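Local coordinates for protein AceL NrdHF-1-1 Intein (Metagenome, PDB 6ZGQ) that is a linked, splice-inactive variant of a naturally split class 3 intein, the kind of domain that excises itself from a precursor and joins the flanking sequences, at residues A[32-46]-A[132-144]. Sequence-based numbering, arbitrary orientation. Where two conformers were deposited one is given.
Sequences VLQFDMNTKDFSYTN and HALSVPGKSFVVT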
loop_
_atom_site.group_PDB
_atom_site.type_symbol
_atom_site.label_atom_id
_atom_site.label_comp_id
_atom_site.label_asym_id
_atom_site.label_seq_id
_atom_site.Cartn_x
_atom_site.Cartn_y
_atom_site.Cartn_z
ATOM N N VAL A 32 -6.824 -7.358 9.359
ATOM C CA VAL A 32 -5.910 -6.423 8.681
ATOM C C VAL A 32 -6.283 -4.993 9.059
ATOM O O VAL A 32 -7.478 -4.671 9.085
ATOM C CB VAL A 32 -5.994 -6.604 7.139
ATOM C CG1 VAL A 32 -5.191 -5.545 6.394
ATOM C CG2 VAL A 32 -5.530 -8.001 6.740
ATOM N N LEU A 33 -5.276 -4.159 9.345
ATOM C CA LEU A 33 -5.493 -2.723 9.603
ATOM C C LEU A 33 -5.849 -2.051 8.278
ATOM O O LEU A 33 -4.971 -1.897 7.411
ATOM C CB LEU A 33 -4.244 -2.076 10.219
ATOM C CG LEU A 33 -4.402 -0.614 10.656
ATOM C CD1 LEU A 33 -5.523 -0.469 11.674
ATOM C CD2 LEU A 33 -3.101 -0.062 11.213
ATOM N N GLN A 34 -7.133 -1.714 8.112
ATOM C CA GLN A 34 -7.627 -1.003 6.928
ATOM C C GLN A 34 -7.718 0.483 7.260
ATOM O O GLN A 34 -7.712 0.847 8.443
ATOM C CB GLN A 34 -8.973 -1.571 6.440
ATOM C CG GLN A 34 -10.180 -1.251 7.307
ATOM C CD GLN A 34 -11.468 -1.308 6.519
ATOM O OE1 GLN A 34 -11.626 -2.142 5.630
ATOM N NE2 GLN A 34 -12.391 -0.409 6.826
ATOM N N PHE A 35 -7.753 1.305 6.208
ATOM C CA PHE A 35 -7.964 2.757 6.259
ATOM C C PHE A 35 -9.158 3.056 5.340
ATOM O O PHE A 35 -9.109 2.748 4.141
ATOM C CB PHE A 35 -6.689 3.475 5.797
ATOM C CG PHE A 35 -6.766 4.984 5.807
ATOM C CD1 PHE A 35 -6.734 5.691 6.999
ATOM C CD2 PHE A 35 -6.820 5.694 4.615
ATOM C CE1 PHE A 35 -6.774 7.076 7.005
ATOM C CE2 PHE A 35 -6.865 7.078 4.614
ATOM C CZ PHE A 35 -6.846 7.770 5.810
ATOM N N ASP A 36 -10.233 3.604 5.912
ATOM C CA ASP A 36 -11.456 3.905 5.149
ATOM C C ASP A 36 -11.230 5.217 4.388
ATOM O O ASP A 36 -10.959 6.246 5.015
ATOM C CB ASP A 36 -12.674 3.985 6.072
ATOM C CG ASP A 36 -13.958 4.186 5.306
ATOM O OD1 ASP A 36 -14.216 5.335 4.893
ATOM O OD2 ASP A 36 -14.681 3.193 5.090
ATOM N N MET A 37 -11.302 5.160 3.051
ATOM C CA MET A 37 -11.000 6.306 2.178
ATOM C C MET A 37 -12.028 7.430 2.342
ATOM O O MET A 37 -11.680 8.599 2.153
ATOM C CB MET A 37 -10.939 5.876 0.708
ATOM C CG MET A 37 -9.714 5.056 0.353
ATOM S SD MET A 37 -9.813 4.456 -1.340
ATOM C CE MET A 37 -9.442 5.954 -2.251
ATOM N N ASN A 38 -13.271 7.069 2.687
ATOM C CA ASN A 38 -14.379 8.030 2.844
ATOM C C ASN A 38 -14.327 8.753 4.201
ATOM O O ASN A 38 -14.615 9.957 4.252
ATOM C CB ASN A 38 -15.747 7.348 2.655
ATOM C CG ASN A 38 -15.930 6.763 1.263
ATOM O OD1 ASN A 38 -15.435 7.308 0.276
ATOM N ND2 ASN A 38 -16.653 5.652 1.178
ATOM N N THR A 39 -13.949 8.029 5.267
ATOM C CA THR A 39 -14.013 8.529 6.655
ATOM C C THR A 39 -12.632 8.860 7.254
ATOM O O THR A 39 -12.575 9.598 8.238
ATOM C CB THR A 39 -14.735 7.521 7.584
ATOM O OG1 THR A 39 -13.933 6.349 7.733
ATOM C CG2 THR A 39 -16.112 7.128 7.041
ATOM N N LYS A 40 -11.552 8.325 6.661
ATOM C CA LYS A 40 -10.155 8.468 7.144
ATOM C C LYS A 40 -9.935 7.776 8.493
ATOM O O LYS A 40 -8.958 8.094 9.181
ATOM C CB LYS A 40 -9.727 9.941 7.270
ATOM C CG LYS A 40 -9.575 10.705 5.964
ATOM C CD LYS A 40 -9.228 12.161 6.240
ATOM C CE LYS A 40 -8.766 12.900 4.995
ATOM N NZ LYS A 40 -8.402 14.306 5.318
ATOM N N ASP A 41 -10.831 6.848 8.853
ATOM C CA ASP A 41 -10.747 6.070 10.105
ATOM C C ASP A 41 -9.993 4.758 9.856
ATOM O O ASP A 41 -10.146 4.167 8.781
ATOM C CB ASP A 41 -12.140 5.730 10.645
ATOM C CG ASP A 41 -12.892 6.946 11.165
ATOM O OD1 ASP A 41 -12.247 7.956 11.508
ATOM O OD2 ASP A 41 -14.131 6.879 11.216
ATOM N N PHE A 42 -9.207 4.342 10.861
ATOM C CA PHE A 42 -8.493 3.059 10.922
ATOM C C PHE A 42 -9.353 2.013 11.656
ATOM O O PHE A 42 -10.002 2.344 12.649
ATOM C CB PHE A 42 -7.159 3.253 11.663
ATOM C CG PHE A 42 -6.100 3.958 10.854
ATOM C CD1 PHE A 42 -5.322 3.257 9.938
ATOM C CD2 PHE A 42 -5.860 5.313 11.031
ATOM C CE1 PHE A 42 -4.342 3.900 9.198
ATOM C CE2 PHE A 42 -4.874 5.956 10.306
ATOM C CZ PHE A 42 -4.120 5.253 9.384
ATOM N N SER A 43 -9.383 0.775 11.157
ATOM C CA SER A 43 -10.042 -0.345 11.856
ATOM C C SER A 43 -9.473 -1.674 11.357
ATOM O O SER A 43 -8.860 -1.692 10.285
ATOM C CB SER A 43 -11.561 -0.300 11.656
ATOM O OG SER A 43 -11.914 -0.288 10.282
ATOM N N TYR A 44 -9.630 -2.744 12.149
ATOM C CA TYR A 44 -9.240 -4.104 11.744
ATOM C C TYR A 44 -10.477 -4.804 11.143
ATOM O O TYR A 44 -11.551 -4.800 11.756
ATOM C CB TYR A 44 -8.630 -4.899 12.915
ATOM C CG TYR A 44 -7.413 -4.243 13.529
ATOM C CD1 TYR A 44 -6.148 -4.422 12.982
ATOM C CD2 TYR A 44 -7.530 -3.431 14.651
ATOM C CE1 TYR A 44 -5.034 -3.816 13.535
ATOM C CE2 TYR A 44 -6.419 -2.828 15.217
ATOM C CZ TYR A 44 -5.173 -3.024 14.656
ATOM O OH TYR A 44 -4.065 -2.428 15.204
ATOM N N THR A 45 -10.318 -5.355 9.937
ATOM C CA THR A 45 -11.375 -6.076 9.204
ATOM C C THR A 45 -10.738 -7.301 8.539
ATOM O O THR A 45 -9.525 -7.317 8.345
ATOM C CB THR A 45 -11.992 -5.204 8.088
ATOM O OG1 THR A 45 -10.944 -4.771 7.215
ATOM C CG2 THR A 45 -12.722 -3.980 8.646
ATOM N N ASN A 46 -11.552 -8.308 8.216
ATOM C CA ASN A 46 -11.101 -9.491 7.464
ATOM C C ASN A 46 -11.044 -9.103 5.984
ATOM O O ASN A 46 -11.938 -8.414 5.488
ATOM C CB ASN A 46 -12.023 -10.694 7.713
ATOM C CG ASN A 46 -12.087 -11.074 9.176
ATOM O OD1 ASN A 46 -11.162 -11.676 9.722
ATOM N ND2 ASN A 46 -13.173 -10.697 9.827
ATOM N N HIS A 132 1.068 -10.222 -4.541
ATOM C CA HIS A 132 -0.137 -10.564 -3.791
ATOM C C HIS A 132 -0.983 -9.286 -3.593
ATOM O O HIS A 132 -0.425 -8.172 -3.617
ATOM C CB HIS A 132 0.253 -11.209 -2.452
ATOM C CG HIS A 132 1.004 -12.493 -2.597
ATOM N ND1 HIS A 132 0.389 -13.722 -2.522
ATOM C CD2 HIS A 132 2.318 -12.740 -2.807
ATOM C CE1 HIS A 132 1.288 -14.675 -2.692
ATOM N NE2 HIS A 132 2.469 -14.105 -2.869
ATOM N N ALA A 133 -2.302 -9.468 -3.458
ATOM C CA ALA A 133 -3.281 -8.381 -3.258
ATOM C C ALA A 133 -4.375 -8.813 -2.280
ATOM O O ALA A 133 -4.671 -10.002 -2.201
ATOM C CB ALA A 133 -3.912 -7.980 -4.586
ATOM N N LEU A 134 -4.947 -7.845 -1.550
ATOM C CA LEU A 134 -6.105 -8.035 -0.659
ATOM C C LEU A 134 -7.232 -7.076 -1.054
ATOM O O LEU A 134 -6.949 -5.980 -1.542
ATOM C CB LEU A 134 -5.715 -7.729 0.793
ATOM C CG LEU A 134 -4.431 -8.360 1.319
ATOM C CD1 LEU A 134 -4.160 -7.878 2.739
ATOM C CD2 LEU A 134 -4.528 -9.872 1.269
ATOM N N SER A 135 -8.480 -7.504 -0.847
ATOM C CA SER A 135 -9.655 -6.625 -0.854
ATOM C C SER A 135 -10.123 -6.453 0.593
ATOM O O SER A 135 -10.256 -7.452 1.311
ATOM C CB SER A 135 -10.761 -7.213 -1.729
ATOM O OG SER A 135 -10.262 -7.464 -3.038
ATOM N N VAL A 136 -10.303 -5.197 1.014
ATOM C CA VAL A 136 -10.916 -4.834 2.311
ATOM C C VAL A 136 -12.010 -3.782 2.068
ATOM O O VAL A 136 -11.895 -2.979 1.149
ATOM C CB VAL A 136 -9.865 -4.315 3.332
ATOM C CG1 VAL A 136 -9.040 -5.462 3.889
ATOM C CG2 VAL A 136 -8.960 -3.251 2.724
ATOM N N PRO A 137 -13.090 -3.787 2.876
ATOM C CA PRO A 137 -14.193 -2.824 2.714
ATOM C C PRO A 137 -13.785 -1.345 2.561
ATOM O O PRO A 137 -14.391 -0.626 1.769
ATOM C CB PRO A 137 -14.991 -3.008 4.004
ATOM C CG PRO A 137 -14.778 -4.442 4.363
ATOM C CD PRO A 137 -13.352 -4.737 3.976
ATOM N N GLY A 138 -12.776 -0.909 3.316
ATOM C CA GLY A 138 -12.300 0.483 3.304
ATOM C C GLY A 138 -11.519 0.837 2.044
ATOM O O GLY A 138 -11.238 2.019 1.822
ATOM N N LYS A 139 -11.153 -0.189 1.260
ATOM C CA LYS A 139 -10.504 -0.075 -0.068
ATOM C C LYS A 139 -9.019 0.291 0.026
ATOM O O LYS A 139 -8.397 0.556 -1.009
ATOM C CB LYS A 139 -11.230 0.931 -0.980
ATOM C CG LYS A 139 -12.704 0.638 -1.248
ATOM C CD LYS A 139 -13.320 1.608 -2.257
ATOM C CE LYS A 139 -13.415 3.048 -1.759
ATOM N NZ LYS A 139 -14.427 3.250 -0.683
ATOM N N SER A 140 -8.463 0.302 1.244
ATOM C CA SER A 140 -7.022 0.529 1.477
ATOM C C SER A 140 -6.624 -0.052 2.837
ATOM O O SER A 140 -7.487 -0.165 3.719
ATOM C CB SER A 140 -6.681 2.017 1.392
ATOM O OG SER A 140 -6.992 2.693 2.599
ATOM N N PHE A 141 -5.348 -0.427 2.986
ATOM C CA PHE A 141 -4.822 -1.046 4.223
ATOM C C PHE A 141 -3.363 -0.630 4.453
ATOM O O PHE A 141 -2.753 -0.019 3.571
ATOM C CB PHE A 141 -5.002 -2.577 4.200
ATOM C CG PHE A 141 -4.346 -3.263 3.028
ATOM C CD1 PHE A 141 -3.010 -3.620 3.078
ATOM C CD2 PHE A 141 -5.065 -3.547 1.877
ATOM C CE1 PHE A 141 -2.401 -4.245 2.003
ATOM C CE2 PHE A 141 -4.461 -4.171 0.801
ATOM C CZ PHE A 141 -3.126 -4.513 0.861
ATOM N N VAL A 142 -2.839 -0.931 5.646
ATOM C CA VAL A 142 -1.512 -0.473 6.097
ATOM C C VAL A 142 -0.484 -1.582 5.838
ATOM O O VAL A 142 -0.720 -2.744 6.200
ATOM C CB VAL A 142 -1.542 -0.045 7.597
ATOM C CG1 VAL A 142 -0.177 0.424 8.094
ATOM C CG2 VAL A 142 -2.558 1.069 7.813
ATOM N N VAL A 143 0.618 -1.216 5.178
ATOM C CA VAL A 143 1.768 -2.110 4.933
ATOM C C VAL A 143 2.982 -1.561 5.693
ATOM O O VAL A 143 3.053 -0.346 5.928
ATOM C CB VAL A 143 2.096 -2.254 3.421
ATOM C CG1 VAL A 143 1.001 -3.021 2.688
ATOM C CG2 VAL A 143 2.330 -0.904 2.754
ATOM N N THR A 144 3.890 -2.461 6.088
ATOM C CA THR A 144 5.158 -2.138 6.766
ATOM C C THR A 144 6.320 -2.543 5.846
ATOM O O THR A 144 6.347 -3.687 5.374
ATOM C CB THR A 144 5.238 -2.898 8.095
ATOM O OG1 THR A 144 3.981 -2.740 8.755
ATOM C CG2 THR A 144 6.381 -2.390 8.981
#
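With CG held between its backbone N and carbonyl carbon (chi1 72°) and the chain extended beyond, Gln34 lays its amide against the turn Val136-Lys139, where OE1 accepts the N-H of Gly138, its N 2.9 Å away. That donor stands above the carbonyl plane, and Thr45 OG1, from the neighbouring strand of the hairpin, reaches Gln34 OE1 from the opposite face at 3.1 Å. Replacing Gln34 by an alanine would probably leave the Gly138 N-H and the Thr45 hydroxyl without their shared acceptor and let the type I turn shift. Ser140 takes the same first torsion (chi1 81°), which turns Ser140 OG to Phe35 O, 2.6 Å away, in a short hydrogen bond; OG also sits at the edge of the Phe35 ring, in its plane. In the all-beta HINT fold of inteins, strand 32-35, paired with 42-45 in a hairpin, here runs at 125° to strand 140-144, joined to it by a single bridge, Gln34 with Phe141. Phe35 N to Ser140 O and Val142 N to Leu33 O, both 2.9 Å, flank it. Beyond the bridge the packing is apolar. CG2 of Val142 lies 3.6 Å from Leu33 CD2 and meets the edge of the Phe42 ring through CE1, while Val32 CG1 rests obliquely on Phe141, 3.7 Å from its CB; Val14 of strand 13-15 touches both Val32 and Phe141. At the other end the Met37 side chain crosses that of Lys139 at about a right angle, SD 3.8 Å from Lys139 CB.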